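Long-range contact in ferredoxin CarAc (Pseudomonas resinovorans, PDB 7BUH), which shuttles electrons through its Rieske [2Fe-2S] cluster from the reductase CarAd to the terminal oxygenase CarAa of carbazole 1,9a-dioxygenase: residues C65-G77 and S81-V93. Residues are numbered along the deposited sequence; the frame is centred on the assembly and turned at random. Where two conformers were deposited one is given.
Sequences CPFHGGAFNVCTG and SSPCTVPLGVFEV. With FES (Fe2/s2 (inorganic) cluster), chain B.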
ATOM      1  N   CYS A  65      -4.672   7.656   8.389  1.00 12.48           N
ATOM      2  CA  CYS A  65      -4.283   8.749   7.483  1.00 12.16           C
ATOM      3  C   CYS A  65      -3.811   9.951   8.301  1.00 13.28           C
ATOM      4  O   CYS A  65      -4.492  10.359   9.239  1.00 12.55           O
ATOM      5  CB  CYS A  65      -5.481   9.179   6.644  1.00 12.35           C
ATOM      6  SG  CYS A  65      -5.048  10.552   5.556  1.00 12.62           S
ATOM      7  N   PRO A  66      -2.679  10.585   7.960  1.00 14.40           N
ATOM      8  CA  PRO A  66      -2.201  11.729   8.741  1.00 16.00           C
ATOM      9  C   PRO A  66      -3.004  13.022   8.544  1.00 17.66           C
ATOM     10  O   PRO A  66      -2.880  13.908   9.371  1.00 18.13           O
ATOM     11  CB  PRO A  66      -0.760  11.878   8.226  1.00 16.32           C
ATOM     12  CG  PRO A  66      -0.807  11.404   6.807  1.00 15.69           C
ATOM     13  CD  PRO A  66      -1.784  10.250   6.843  1.00 14.83           C
ATOM     14  N   PHE A  67      -3.819  13.151   7.494  1.00 17.69           N
ATOM     15  CA  PHE A  67      -4.452  14.454   7.184  0.54 19.46           C
ATOM     16  C   PHE A  67      -5.729  14.615   8.028  1.00 19.25           C
ATOM     17  O   PHE A  67      -5.769  15.610   8.835  1.00 20.04           O
ATOM     18  CB  PHE A  67      -4.615  14.637   5.676  0.54 20.22           C
ATOM     19  CG  PHE A  67      -4.638  16.090   5.291  0.54 22.39           C
ATOM     20  CD1 PHE A  67      -3.561  16.919   5.593  0.54 22.75           C
ATOM     21  CD2 PHE A  67      -5.761  16.649   4.701  0.54 22.66           C
ATOM     22  CE1 PHE A  67      -3.604  18.270   5.278  0.54 23.78           C
ATOM     23  CE2 PHE A  67      -5.802  18.001   4.389  0.54 22.85           C
ATOM     24  CZ  PHE A  67      -4.722  18.806   4.670  0.54 23.28           C
ATOM     25  N   HIS A  68      -6.693  13.694   7.917  1.00 17.69           N
ATOM     26  CA  HIS A  68      -8.002  13.795   8.619  1.00 17.65           C
ATOM     27  C   HIS A  68      -8.270  12.616   9.549  1.00 17.46           C
ATOM     28  O   HIS A  68      -9.388  12.546  10.056  1.00 17.28           O
ATOM     29  CB  HIS A  68      -9.204  13.894   7.671  1.00 19.38           C
ATOM     30  CG  HIS A  68      -9.069  14.976   6.663  1.00 20.70           C
ATOM     31  ND1 HIS A  68      -8.953  14.701   5.320  1.00 18.61           N
ATOM     32  CD2 HIS A  68      -8.995  16.319   6.798  1.00 19.39           C
ATOM     33  CE1 HIS A  68      -8.826  15.842   4.659  1.00 20.04           C
ATOM     34  NE2 HIS A  68      -8.855  16.850   5.549  1.00 18.57           N
ATOM     35  N   GLY A  69      -7.311  11.721   9.758  1.00 16.44           N
ATOM     36  CA  GLY A  69      -7.535  10.592  10.682  1.00 16.80           C
ATOM     37  C   GLY A  69      -8.585   9.601  10.187  1.00 15.17           C
ATOM     38  O   GLY A  69      -9.053   8.783  10.998  1.00 15.98           O
ATOM     39  N   GLY A  70      -8.921   9.606   8.894  1.00 13.31           N
ATOM     40  CA  GLY A  70      -9.560   8.432   8.274  1.00 12.45           C
ATOM     41  C   GLY A  70      -8.631   7.237   8.398  1.00 11.54           C
ATOM     42  O   GLY A  70      -7.476   7.405   8.850  1.00 10.69           O
ATOM     43  N   ALA A  71      -9.089   6.050   8.064  1.00 11.63           N
ATOM     44  CA  ALA A  71      -8.245   4.851   8.206  1.00 11.07           C
ATOM     45  C   ALA A  71      -8.740   3.746   7.282  1.00 10.76           C
ATOM     46  O   ALA A  71      -9.906   3.813   6.828  1.00 10.54           O
ATOM     47  CB  ALA A  71      -8.201   4.399   9.645  1.00 11.13           C
ATOM     48  N   PHE A  72      -7.844   2.808   6.983  1.00 10.32           N
ATOM     49  CA  PHE A  72      -8.104   1.653   6.100  1.00 10.58           C
ATOM     50  C   PHE A  72      -7.513   0.416   6.733  1.00 11.20           C
ATOM     51  O   PHE A  72      -6.441   0.527   7.357  1.00 11.85           O
ATOM     52  CB  PHE A  72      -7.456   1.826   4.730  1.00  9.90           C
ATOM     53  CG  PHE A  72      -7.958   3.025   3.980  1.00  9.87           C
ATOM     54  CD1 PHE A  72      -9.061   2.924   3.135  1.00 10.65           C
ATOM     55  CD2 PHE A  72      -7.326   4.251   4.113  1.00  9.57           C
ATOM     56  CE1 PHE A  72      -9.491   4.032   2.423  1.00 10.08           C
ATOM     57  CE2 PHE A  72      -7.773   5.355   3.421  1.00  9.90           C
ATOM     58  CZ  PHE A  72      -8.858   5.243   2.577  1.00 10.33           C
ATOM     59  N   ASN A  73      -8.154  -0.732   6.528  1.00 11.13           N
ATOM     60  CA  ASN A  73      -7.526  -2.042   6.834  1.00 12.38           C
ATOM     61  C   ASN A  73      -6.468  -2.283   5.750  1.00 12.26           C
ATOM     62  O   ASN A  73      -6.847  -2.235   4.581  1.00 12.39           O
ATOM     63  CB  ASN A  73      -8.562  -3.154   6.875  1.00 14.20           C
ATOM     64  CG  ASN A  73      -7.935  -4.459   7.322  1.00 16.72           C
ATOM     65  OD1 ASN A  73      -7.196  -5.081   6.574  1.00 20.44           O
ATOM     66  ND2 ASN A  73      -8.261  -4.900   8.520  1.00 19.74           N
ATOM     67  N   VAL A  74      -5.193  -2.500   6.093  1.00 11.50           N
ATOM     68  CA  VAL A  74      -4.105  -2.650   5.078  1.00 12.32           C
ATOM     69  C   VAL A  74      -4.196  -3.983   4.314  1.00 12.51           C
ATOM     70  O   VAL A  74      -3.642  -4.085   3.187  1.00 12.28           O
ATOM     71  CB  VAL A  74      -2.710  -2.435   5.696  1.00 13.04           C
ATOM     72  CG1 VAL A  74      -2.567  -1.042   6.312  1.00 12.29           C
ATOM     73  CG2 VAL A  74      -2.358  -3.498   6.706  1.00 13.29           C
ATOM     74  N   CYS A  75      -4.852  -4.985   4.900  1.00 12.92           N
ATOM     75  CA  CYS A  75      -5.038  -6.344   4.324  1.00 14.40           C
ATOM     76  C   CYS A  75      -6.120  -6.314   3.240  1.00 13.69           C
ATOM     77  O   CYS A  75      -5.971  -6.993   2.197  1.00 15.99           O
ATOM     78  CB  CYS A  75      -5.467  -7.303   5.429  1.00 15.10           C
ATOM     79  SG  CYS A  75      -4.312  -7.406   6.818  1.00 19.51           S
ATOM     80  N   THR A  76      -7.214  -5.596   3.484  1.00 12.00           N
ATOM     81  CA  THR A  76      -8.401  -5.587   2.584  1.00 12.23           C
ATOM     82  C   THR A  76      -8.484  -4.322   1.724  1.00 11.80           C
ATOM     83  O   THR A  76      -9.231  -4.357   0.726  1.00 12.73           O
ATOM     84  CB  THR A  76      -9.692  -5.739   3.390  1.00 11.80           C
ATOM     85  OG1 THR A  76      -9.868  -4.585   4.202  1.00 10.79           O
ATOM     86  CG2 THR A  76      -9.706  -7.000   4.230  1.00 11.61           C
ATOM     87  N   GLY A  77      -7.833  -3.238   2.172  1.00 10.96           N
ATOM     88  CA  GLY A  77      -7.954  -1.899   1.593  1.00 11.01           C
ATOM     89  C   GLY A  77      -9.262  -1.237   1.967  1.00 10.98           C
ATOM     90  O   GLY A  77      -9.509  -0.151   1.476  1.00 10.54           O
ATOM     91  N   SER A  81     -12.100   3.839   9.238  1.00 14.61           N
ATOM     92  CA  SER A  81     -12.561   5.018   9.991  1.00 14.84           C
ATOM     93  C   SER A  81     -12.995   6.143   9.042  1.00 15.11           C
ATOM     94  O   SER A  81     -12.354   6.364   8.026  1.00 14.93           O
ATOM     95  CB  SER A  81     -11.477   5.432  10.971  1.00 15.95           C
ATOM     96  OG  SER A  81     -11.961   6.449  11.826  1.00 19.54           O
ATOM     97  N   SER A  82     -14.057   6.861   9.390  1.00 15.49           N
ATOM     98  CA  SER A  82     -14.471   8.101   8.683  0.50 15.54           C
ATOM     99  C   SER A  82     -13.315   9.089   8.749  1.00 15.44           C
ATOM    100  O   SER A  82     -12.558   9.115   9.726  1.00 15.00           O
ATOM    101  CB  SER A  82     -15.698   8.715   9.294  0.50 16.52           C
ATOM    102  OG  SER A  82     -15.390   9.160  10.601  0.50 15.83           O
ATOM    103  N   PRO A  83     -13.153   9.975   7.746  1.00 15.76           N
ATOM    104  CA  PRO A  83     -14.131  10.163   6.661  1.00 15.00           C
ATOM    105  C   PRO A  83     -13.956   9.331   5.386  1.00 14.98           C
ATOM    106  O   PRO A  83     -14.591   9.614   4.389  1.00 14.87           O
ATOM    107  CB  PRO A  83     -13.911  11.653   6.367  1.00 15.58           C
ATOM    108  CG  PRO A  83     -12.441  11.844   6.558  1.00 15.79           C
ATOM    109  CD  PRO A  83     -12.069  10.970   7.737  1.00 16.33           C
ATOM    110  N   CYS A  84     -13.130   8.295   5.443  1.00 14.94           N
ATOM    111  CA  CYS A  84     -12.831   7.431   4.274  1.00 15.17           C
ATOM    112  C   CYS A  84     -14.015   6.527   3.935  1.00 15.18           C
ATOM    113  O   CYS A  84     -14.592   5.929   4.856  1.00 15.48           O
ATOM    114  CB  CYS A  84     -11.596   6.594   4.549  1.00 15.88           C
ATOM    115  SG  CYS A  84     -10.148   7.654   4.732  1.00 16.46           S
ATOM    116  N   THR A  85     -14.377   6.479   2.653  1.00 15.17           N
ATOM    117  CA  THR A  85     -15.516   5.699   2.110  1.00 14.31           C
ATOM    118  C   THR A  85     -15.090   4.898   0.886  1.00 14.53           C
ATOM    119  O   THR A  85     -15.759   3.877   0.593  1.00 12.80           O
ATOM    120  CB  THR A  85     -16.720   6.598   1.802  1.00 16.25           C
ATOM    121  OG1 THR A  85     -16.409   7.412   0.679  1.00 16.57           O
ATOM    122  CG2 THR A  85     -17.110   7.437   2.992  1.00 17.94           C
ATOM    123  N   VAL A  86     -14.065   5.345   0.153  1.00 13.23           N
ATOM    124  CA  VAL A  86     -13.632   4.668  -1.090  1.00 12.88           C
ATOM    125  C   VAL A  86     -12.482   3.717  -0.769  1.00 13.66           C
ATOM    126  O   VAL A  86     -11.448   4.171  -0.288  1.00 12.26           O
ATOM    127  CB  VAL A  86     -13.223   5.665  -2.182  1.00 13.75           C
ATOM    128  CG1 VAL A  86     -12.715   4.910  -3.397  1.00 14.18           C
ATOM    129  CG2 VAL A  86     -14.358   6.613  -2.537  1.00 14.69           C
ATOM    130  N   PRO A  87     -12.626   2.394  -1.002  1.00 12.65           N
ATOM    131  CA  PRO A  87     -11.542   1.443  -0.730  1.00 12.44           C
ATOM    132  C   PRO A  87     -10.272   1.693  -1.569  1.00 12.34           C
ATOM    133  O   PRO A  87     -10.340   2.246  -2.674  1.00 11.35           O
ATOM    134  CB  PRO A  87     -12.119   0.066  -1.100  1.00 13.42           C
ATOM    135  CG  PRO A  87     -13.617   0.279  -1.153  1.00 13.57           C
ATOM    136  CD  PRO A  87     -13.798   1.718  -1.584  1.00 13.74           C
ATOM    137  N   LEU A  88      -9.133   1.361  -0.969  1.00 11.75           N
ATOM    138  CA  LEU A  88      -7.805   1.349  -1.619  1.00 11.78           C
ATOM    139  C   LEU A  88      -7.694   0.100  -2.483  1.00 12.18           C
ATOM    140  O   LEU A  88      -8.155  -0.970  -2.060  1.00 11.64           O
ATOM    141  CB  LEU A  88      -6.682   1.352  -0.576  1.00 12.16           C
ATOM    142  CG  LEU A  88      -6.626   2.534   0.370  1.00 12.59           C
ATOM    143  CD1 LEU A  88      -5.736   2.232   1.575  1.00 13.31           C
ATOM    144  CD2 LEU A  88      -6.180   3.794  -0.364  1.00 13.61           C
ATOM    145  N   GLY A  89      -6.975   0.250  -3.586  1.00 12.74           N
ATOM    146  CA  GLY A  89      -6.397  -0.855  -4.341  1.00 14.95           C
ATOM    147  C   GLY A  89      -5.471  -1.639  -3.441  1.00 16.51           C
ATOM    148  O   GLY A  89      -4.704  -1.022  -2.681  1.00 14.90           O
ATOM    149  N   VAL A  90      -5.518  -2.952  -3.532  1.00 16.99           N
ATOM    150  CA  VAL A  90      -4.581  -3.818  -2.766  1.00 16.91           C
ATOM    151  C   VAL A  90      -3.588  -4.448  -3.743  1.00 16.36           C
ATOM    152  O   VAL A  90      -3.977  -4.794  -4.907  1.00 15.78           O
ATOM    153  CB  VAL A  90      -5.319  -4.860  -1.914  1.00 19.44           C
ATOM    154  CG1 VAL A  90      -6.213  -4.179  -0.875  1.00 21.37           C
ATOM    155  CG2 VAL A  90      -6.097  -5.850  -2.749  1.00 21.92           C
ATOM    156  N   PHE A  91      -2.347  -4.594  -3.301  1.00 13.65           N
ATOM    157  CA  PHE A  91      -1.256  -5.197  -4.119  1.00 14.54           C
ATOM    158  C   PHE A  91      -0.638  -6.343  -3.330  1.00 14.36           C
ATOM    159  O   PHE A  91      -0.313  -6.145  -2.170  1.00 13.85           O
ATOM    160  CB  PHE A  91      -0.209  -4.152  -4.513  1.00 14.11           C
ATOM    161  CG  PHE A  91      -0.773  -3.046  -5.364  1.00 14.87           C
ATOM    162  CD1 PHE A  91      -1.667  -2.121  -4.840  1.00 15.23           C
ATOM    163  CD2 PHE A  91      -0.497  -2.984  -6.724  1.00 16.60           C
ATOM    164  CE1 PHE A  91      -2.222  -1.130  -5.633  1.00 15.45           C
ATOM    165  CE2 PHE A  91      -1.060  -1.997  -7.519  1.00 16.55           C
ATOM    166  CZ  PHE A  91      -1.912  -1.063  -6.972  1.00 16.97           C
ATOM    167  N   GLU A  92      -0.434  -7.485  -3.978  1.00 15.27           N
ATOM    168  CA  GLU A  92       0.327  -8.632  -3.418  1.00 18.13           C
ATOM    169  C   GLU A  92       1.762  -8.230  -3.033  1.00 16.39           C
ATOM    170  O   GLU A  92       2.404  -7.417  -3.743  1.00 14.38           O
ATOM    171  CB  GLU A  92       0.354  -9.784  -4.424  1.00 23.41           C
ATOM    172  CG  GLU A  92       0.861 -11.083  -3.822  1.00 30.90           C
ATOM    173  CD  GLU A  92       0.761 -12.291  -4.757  1.00 38.24           C
ATOM    174  OE1 GLU A  92       0.083 -12.168  -5.815  1.00 47.53           O
ATOM    175  OE2 GLU A  92       1.367 -13.350  -4.437  1.00 40.57           O
ATOM    176  N   VAL A  93       2.246  -8.769  -1.919  1.00 15.42           N
ATOM    177  CA  VAL A  93       3.633  -8.570  -1.407  1.00 16.28           C
ATOM    178  C   VAL A  93       4.254  -9.945  -1.203  1.00 18.93           C
ATOM    179  O   VAL A  93       3.604 -10.775  -0.549  1.00 17.76           O
ATOM    180  CB  VAL A  93       3.694  -7.769  -0.099  1.00 15.52           C
ATOM    181  CG1 VAL A  93       5.150  -7.609   0.350  1.00 16.90           C
ATOM    182  CG2 VAL A  93       3.019  -6.414  -0.234  1.00 15.93           C
TER
HETATM  183 FE1  FES B 501      -8.804  12.748   4.467  1.00 13.90          FE
HETATM  184 FE2  FES B 501      -7.006  10.776   4.355  1.00 12.17          FE
HETATM  185  S1  FES B 501      -6.917  12.690   3.238  1.00 13.43           S
HETATM  186  S2  FES B 501      -8.739  10.957   5.744  1.00 12.74           S
HETATM  187  O   HOH W   1     -11.191  11.256  11.531  1.00 25.28           O
HETATM  188  O   HOH W   2      -9.952  -2.867  -1.460  1.00 14.75           O
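In the cluster-binding subdomain of this Rieske ferredoxin, the second of the two cluster-binding loops, the Cys-X-X-His loop Cys-65 to His-68, is met by the turn through Pro-83 beside the bridging sulfide S2, with His-68 CB 4.0 Å from Pro-83 CG. Cys-65 SG binds one iron and His-68 ND1 the other; Cys-46 and His-48 complete the two sites. The amide of Phe-67 points back at Cys-65 SG, which probably tunes the charge on this thiolate. Gly-70 CA packs against this turn, in a CA-H...O contact with Ser-82 O (3.4 Å) and 3.7 Å from Cys-84 SG. Beyond it, strands 71-73 and 79-81 run antiparallel, and Ala-71 and Ser-81 form a hydrogen-bonded pair in which Ala-71 N to Ser-81 O and Ser-81 N to Ala-71 O are both 3.3 Å.

Phe-72 carries the side-chain packing between this hairpin and the returning chain. With CG anti to its carbonyl carbon (chi1 -61°), its ring reaches under 84-88: Leu-88 CD1 lies over one face, 3.7 Å from the centroid, in a CH-pi contact, while Cys-84 SG approaches obliquely, 3.5 Å from Phe-72 CZ. Val-86 O, which is hydrogen-bonded to Thr-47 OG1, sits at the ring edge near its plane, by CE1. Farther along, Leu-88 N donates to Gly-77 O (2.9 Å), and a water bridges Thr-76 O and Leu-88 O, beside which Val-90 CG1 rests 3.4 Å from Thr-76 O.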